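Local coordinates for ActII protein (Streptomyces coelicolor, PDB 2OPT) that probably binds DNA as a TetR-family transcriptional repressor, and recognises the antibiotic actinorhodin and its biosynthetic precursor (S)-DNPA as ligands, at residues 58-70 against 81-93. Numbering follows the deposited sequence.
Sequences FDIVLTEVEVPEP and EMCRSLRRMFLAH
M89 and H93, on the last turns of helix 75-92 and just past it, take up the end of helix 50-61 and the chain that leaves it. This is the junction between the DNA-binding part and the all-helical C-terminal domain of a TetR-family fold; D20 of helix 8-22 holds ND1 of H93, tying the DNA-binding part to this joint. The packing is tight around M89 in its modelled conformer. M89 SD lies 3.6 Å from L62 CD2 and close to V65 CG2. The carbonyl O of V61 approaches M89 SD to 3.4 Å. The M89 side chain bends at its last torsion (chi3 73°), which lays CE over a face of the F90 ring. V65 CG2 also reaches L86 CD1, 3.7 Å away. Next to this cluster, V61 CG1 sits over one face of the H93 imidazole in a CH-pi contact, 3.9 Å from the ring centroid.

Toward P68 the side chains of the extended loop touch the helix more loosely, and E66 is exposed to solvent: V67 CG1 comes to 4.0 Å from M82 SD, and P68 CG approaches E81 OE1 to 3.5 Å in the conformer given. Between the two regions S85 OG, swung anti to its own N (chi1 -163°), accepts a straight hydrogen bond from E66 N (2.9 Å) that pins the backbone there, and a water joins E64 O to S85 O. The polar grip at the junction is a His-carboxylate bond: H93 NE2 donates to E64 OE2 at 2.6 Å; OE2 lies near the imidazole plane, while NE2 meets the carboxylate on its syn side but 30° out of its plane.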
loop_
_atom_site.group_PDB
_atom_site.type_symbol
_atom_site.label_atom_id
_atom_site.label_comp_id
_atom_site.label_asym_id
_atom_site.label_seq_id
_atom_site.Cartn_x
_atom_site.Cartn_y
_atom_site.Cartn_z
ATOM N N PHE A 58 -0.822 -0.808 18.449
ATOM C CA PHE A 58 -0.262 0.007 17.391
ATOM C C PHE A 58 0.425 1.254 17.940
ATOM O O PHE A 58 1.553 1.559 17.539
ATOM C CB PHE A 58 -1.352 0.359 16.356
ATOM C CG PHE A 58 -0.857 1.188 15.170
ATOM C CD1 PHE A 58 0.395 0.963 14.609
ATOM C CD2 PHE A 58 -1.684 2.147 14.595
ATOM C CE1 PHE A 58 0.838 1.714 13.520
ATOM C CE2 PHE A 58 -1.265 2.891 13.503
ATOM C CZ PHE A 58 -0.010 2.666 12.955
ATOM N N ASP A 59 -0.219 1.977 18.863
ATOM C CA ASP A 59 0.415 3.196 19.347
ATOM C C ASP A 59 1.652 2.927 20.178
ATOM O O ASP A 59 2.623 3.700 20.147
ATOM C CB ASP A 59 -0.548 4.042 20.154
ATOM C CG ASP A 59 -0.061 5.458 20.267
ATOM O OD1 ASP A 59 -0.049 6.150 19.224
ATOM O OD2 ASP A 59 0.462 5.815 21.360
ATOM N N ILE A 60 1.665 1.829 20.918
ATOM C CA ILE A 60 2.800 1.641 21.826
ATOM C C ILE A 60 4.164 1.424 21.148
ATOM O O ILE A 60 5.208 1.827 21.665
ATOM C CB ILE A 60 2.482 0.543 22.844
ATOM C CG1 ILE A 60 3.197 0.870 24.150
ATOM C CG2 ILE A 60 2.851 -0.889 22.288
ATOM C CD1 ILE A 60 2.683 0.065 25.290
ATOM N N VAL A 61 4.168 0.730 20.010
ATOM C CA VAL A 61 5.404 0.435 19.279
ATOM C C VAL A 61 5.938 1.703 18.547
ATOM O O VAL A 61 7.090 1.771 18.185
ATOM C CB VAL A 61 5.141 -0.687 18.230
ATOM C CG1 VAL A 61 4.859 -1.959 18.927
ATOM C CG2 VAL A 61 3.907 -0.340 17.314
ATOM N N LEU A 62 5.066 2.679 18.284
ATOM C CA LEU A 62 5.445 3.918 17.595
ATOM C C LEU A 62 6.413 4.762 18.384
ATOM O O LEU A 62 7.039 5.657 17.833
ATOM C CB LEU A 62 4.212 4.755 17.302
ATOM C CG LEU A 62 3.293 4.157 16.233
ATOM C CD1 LEU A 62 2.095 5.119 15.911
ATOM C CD2 LEU A 62 4.105 3.946 14.962
ATOM N N THR A 63 6.536 4.465 19.680
ATOM C CA THR A 63 7.587 5.017 20.474
ATOM C C THR A 63 8.920 4.725 19.832
ATOM O O THR A 63 9.861 5.477 20.025
ATOM C CB THR A 63 7.585 4.457 21.936
ATOM O OG1 THR A 63 8.289 5.391 22.745
ATOM C CG2 THR A 63 8.304 3.111 22.058
ATOM N N GLU A 64 9.010 3.608 19.077
ATOM C CA GLU A 64 10.282 3.155 18.445
ATOM C C GLU A 64 10.742 3.969 17.250
ATOM O O GLU A 64 11.879 3.848 16.783
ATOM C CB GLU A 64 10.133 1.690 17.997
ATOM C CG GLU A 64 9.776 0.716 19.122
ATOM C CD GLU A 64 9.821 -0.772 18.704
ATOM O OE1 GLU A 64 10.364 -1.124 17.633
ATOM O OE2 GLU A 64 9.326 -1.587 19.487
ATOM N N VAL A 65 9.841 4.764 16.702
ATOM C CA VAL A 65 10.128 5.506 15.495
ATOM C C VAL A 65 10.725 6.864 15.869
ATOM O O VAL A 65 10.068 7.696 16.520
ATOM C CB VAL A 65 8.856 5.778 14.671
ATOM C CG1 VAL A 65 9.215 6.656 13.453
ATOM C CG2 VAL A 65 8.204 4.470 14.275
ATOM N N GLU A 66 11.951 7.118 15.452
ATOM C CA GLU A 66 12.546 8.347 15.870
ATOM C C GLU A 66 12.546 9.324 14.662
ATOM O O GLU A 66 13.103 9.041 13.609
ATOM C CB GLU A 66 13.904 8.063 16.536
ATOM C CG GLU A 66 14.055 8.658 18.001
ATOM C CD GLU A 66 13.413 7.820 19.123
ATOM O OE1 GLU A 66 12.357 8.211 19.679
ATOM O OE2 GLU A 66 13.981 6.774 19.479
ATOM N N VAL A 67 11.847 10.438 14.842
ATOM C CA VAL A 67 11.762 11.494 13.864
ATOM C C VAL A 67 12.704 12.576 14.368
ATOM O O VAL A 67 12.552 13.068 15.489
ATOM C CB VAL A 67 10.316 12.058 13.747
ATOM C CG1 VAL A 67 10.262 13.039 12.616
ATOM C CG2 VAL A 67 9.323 10.911 13.513
ATOM N N PRO A 68 13.743 12.900 13.582
ATOM C CA PRO A 68 14.721 13.842 14.114
ATOM C C PRO A 68 14.239 15.268 14.138
ATOM O O PRO A 68 13.296 15.657 13.399
ATOM C CB PRO A 68 15.884 13.687 13.140
ATOM C CG PRO A 68 15.214 13.306 11.850
ATOM C CD PRO A 68 14.136 12.378 12.254
ATOM N N GLU A 69 14.842 16.055 15.025
ATOM C CA GLU A 69 14.633 17.503 14.999
ATOM C C GLU A 69 15.273 18.033 13.716
ATOM O O GLU A 69 16.366 17.573 13.359
ATOM C CB GLU A 69 15.304 18.104 16.229
ATOM C CG GLU A 69 14.681 19.440 16.673
ATOM C CD GLU A 69 13.173 19.322 17.060
ATOM O OE1 GLU A 69 12.757 18.299 17.648
ATOM O OE2 GLU A 69 12.417 20.277 16.814
ATOM N N PRO A 70 14.612 18.948 12.999
ATOM C CA PRO A 70 15.208 19.379 11.711
ATOM C C PRO A 70 16.645 19.950 11.805
ATOM O O PRO A 70 16.919 20.769 12.665
ATOM C CB PRO A 70 14.219 20.453 11.234
ATOM C CG PRO A 70 12.926 20.025 11.847
ATOM C CD PRO A 70 13.284 19.570 13.200
ATOM N N GLU A 81 16.050 8.830 7.027
ATOM C CA GLU A 81 16.324 8.323 8.388
ATOM C C GLU A 81 15.046 7.965 9.123
ATOM O O GLU A 81 14.938 6.914 9.766
ATOM C CB GLU A 81 17.053 9.382 9.229
ATOM C CG GLU A 81 16.988 9.106 10.765
ATOM C CD GLU A 81 17.497 10.257 11.664
ATOM O OE1 GLU A 81 18.018 11.266 11.160
ATOM O OE2 GLU A 81 17.386 10.112 12.904
ATOM N N MET A 82 14.087 8.886 9.075
ATOM C CA MET A 82 12.794 8.699 9.722
ATOM C C MET A 82 12.012 7.550 9.094
ATOM O O MET A 82 11.303 6.819 9.787
ATOM C CB MET A 82 11.977 9.991 9.654
ATOM C CG MET A 82 10.474 9.788 9.717
ATOM S SD MET A 82 9.563 11.237 9.151
ATOM C CE MET A 82 9.311 10.828 7.427
ATOM N N CYS A 83 12.144 7.392 7.781
ATOM C CA CYS A 83 11.469 6.312 7.069
ATOM C C CYS A 83 12.094 4.962 7.401
ATOM O O CYS A 83 11.392 3.962 7.559
ATOM C CB CYS A 83 11.513 6.554 5.560
ATOM S SG CYS A 83 10.383 7.838 4.976
ATOM N N ARG A 84 13.419 4.941 7.505
ATOM C CA ARG A 84 14.142 3.727 7.864
ATOM C C ARG A 84 13.791 3.285 9.281
ATOM O O ARG A 84 13.734 2.091 9.575
ATOM C CB ARG A 84 15.651 3.946 7.738
ATOM C CG ARG A 84 16.161 3.953 6.304
ATOM C CD ARG A 84 17.681 4.018 6.256
ATOM N NE ARG A 84 18.170 4.567 4.995
ATOM C CZ ARG A 84 18.969 5.625 4.900
ATOM N NH1 ARG A 84 19.367 6.055 3.710
ATOM N NH2 ARG A 84 19.371 6.255 5.996
ATOM N N SER A 85 13.552 4.258 10.153
ATOM C CA SER A 85 13.114 3.981 11.539
ATOM C C SER A 85 11.740 3.312 11.635
ATOM O O SER A 85 11.517 2.370 12.404
ATOM C CB SER A 85 13.101 5.296 12.351
ATOM O OG SER A 85 13.075 5.053 13.764
ATOM N N LEU A 86 10.802 3.794 10.843
ATOM C CA LEU A 86 9.532 3.167 10.742
ATOM C C LEU A 86 9.630 1.753 10.203
ATOM O O LEU A 86 8.973 0.837 10.710
ATOM C CB LEU A 86 8.673 3.983 9.760
ATOM C CG LEU A 86 7.209 3.580 9.728
ATOM C CD1 LEU A 86 6.459 3.639 11.090
ATOM C CD2 LEU A 86 6.499 4.472 8.718
ATOM N N ARG A 87 10.476 1.551 9.198
ATOM C CA ARG A 87 10.655 0.240 8.614
ATOM C C ARG A 87 11.214 -0.717 9.632
ATOM O O ARG A 87 10.810 -1.864 9.710
ATOM C CB ARG A 87 11.587 0.331 7.378
ATOM C CG ARG A 87 11.915 -1.028 6.752
ATOM C CD ARG A 87 13.085 -0.963 5.720
ATOM N NE ARG A 87 13.222 -2.205 4.924
ATOM C CZ ARG A 87 14.372 -2.638 4.449
ATOM N NH1 ARG A 87 15.493 -1.962 4.671
ATOM N NH2 ARG A 87 14.406 -3.754 3.767
ATOM N N ARG A 88 12.170 -0.232 10.419
ATOM C CA ARG A 88 12.839 -1.005 11.468
ATOM C C ARG A 88 11.794 -1.560 12.433
ATOM O O ARG A 88 11.814 -2.731 12.809
ATOM C CB ARG A 88 13.791 -0.050 12.184
ATOM C CG ARG A 88 14.764 -0.634 13.219
ATOM C CD ARG A 88 15.783 0.430 13.543
ATOM N NE ARG A 88 16.588 0.717 12.372
ATOM C CZ ARG A 88 16.864 1.931 11.911
ATOM N NH1 ARG A 88 17.600 2.047 10.805
ATOM N NH2 ARG A 88 16.474 3.009 12.587
ATOM N N MET A 89 10.856 -0.686 12.813
ATOM C CA MET A 89 9.827 -0.997 13.809
ATOM C C MET A 89 8.951 -2.137 13.323
ATOM O O MET A 89 8.749 -3.086 14.015
ATOM C CB MET A 89 8.973 0.256 14.087
ATOM C CG MET A 89 7.797 0.012 15.039
ATOM S SD MET A 89 6.506 1.250 14.839
ATOM C CE MET A 89 5.742 0.803 13.278
ATOM N N PHE A 90 8.413 -2.009 12.103
ATOM C CA PHE A 90 7.647 -3.090 11.440
ATOM C C PHE A 90 8.419 -4.416 11.381
ATOM O O PHE A 90 7.878 -5.462 11.700
ATOM C CB PHE A 90 7.273 -2.662 10.040
ATOM C CG PHE A 90 6.126 -1.654 10.007
ATOM C CD1 PHE A 90 4.959 -1.899 10.708
ATOM C CD2 PHE A 90 6.238 -0.469 9.294
ATOM C CE1 PHE A 90 3.882 -0.959 10.671
ATOM C CE2 PHE A 90 5.183 0.459 9.268
ATOM C CZ PHE A 90 4.031 0.205 9.959
ATOM N N LEU A 91 9.691 -4.352 11.029
ATOM C CA LEU A 91 10.545 -5.550 10.930
ATOM C C LEU A 91 10.768 -6.209 12.279
ATOM O O LEU A 91 11.040 -7.426 12.357
ATOM C CB LEU A 91 11.887 -5.248 10.233
ATOM C CG LEU A 91 11.781 -4.879 8.737
ATOM C CD1 LEU A 91 13.130 -4.750 8.074
ATOM C CD2 LEU A 91 10.937 -5.854 7.973
ATOM N N ALA A 92 10.643 -5.424 13.341
ATOM C CA ALA A 92 10.809 -5.909 14.702
ATOM C C ALA A 92 9.535 -6.625 15.198
ATOM O O ALA A 92 9.603 -7.458 16.092
ATOM C CB ALA A 92 11.141 -4.743 15.606
ATOM N N HIS A 93 8.386 -6.304 14.602
ATOM C CA HIS A 93 7.082 -6.677 15.158
ATOM C C HIS A 93 6.201 -7.405 14.177
ATOM O O HIS A 93 5.542 -6.782 13.300
ATOM C CB HIS A 93 6.333 -5.467 15.791
ATOM C CG HIS A 93 7.099 -4.817 16.912
ATOM N ND1 HIS A 93 7.255 -5.414 18.140
ATOM C CD2 HIS A 93 7.802 -3.661 16.968
ATOM C CE1 HIS A 93 7.998 -4.652 18.915
ATOM N NE2 HIS A 93 8.351 -3.588 18.228
HETATM O O HOH W 1 12.531 1.928 14.872
#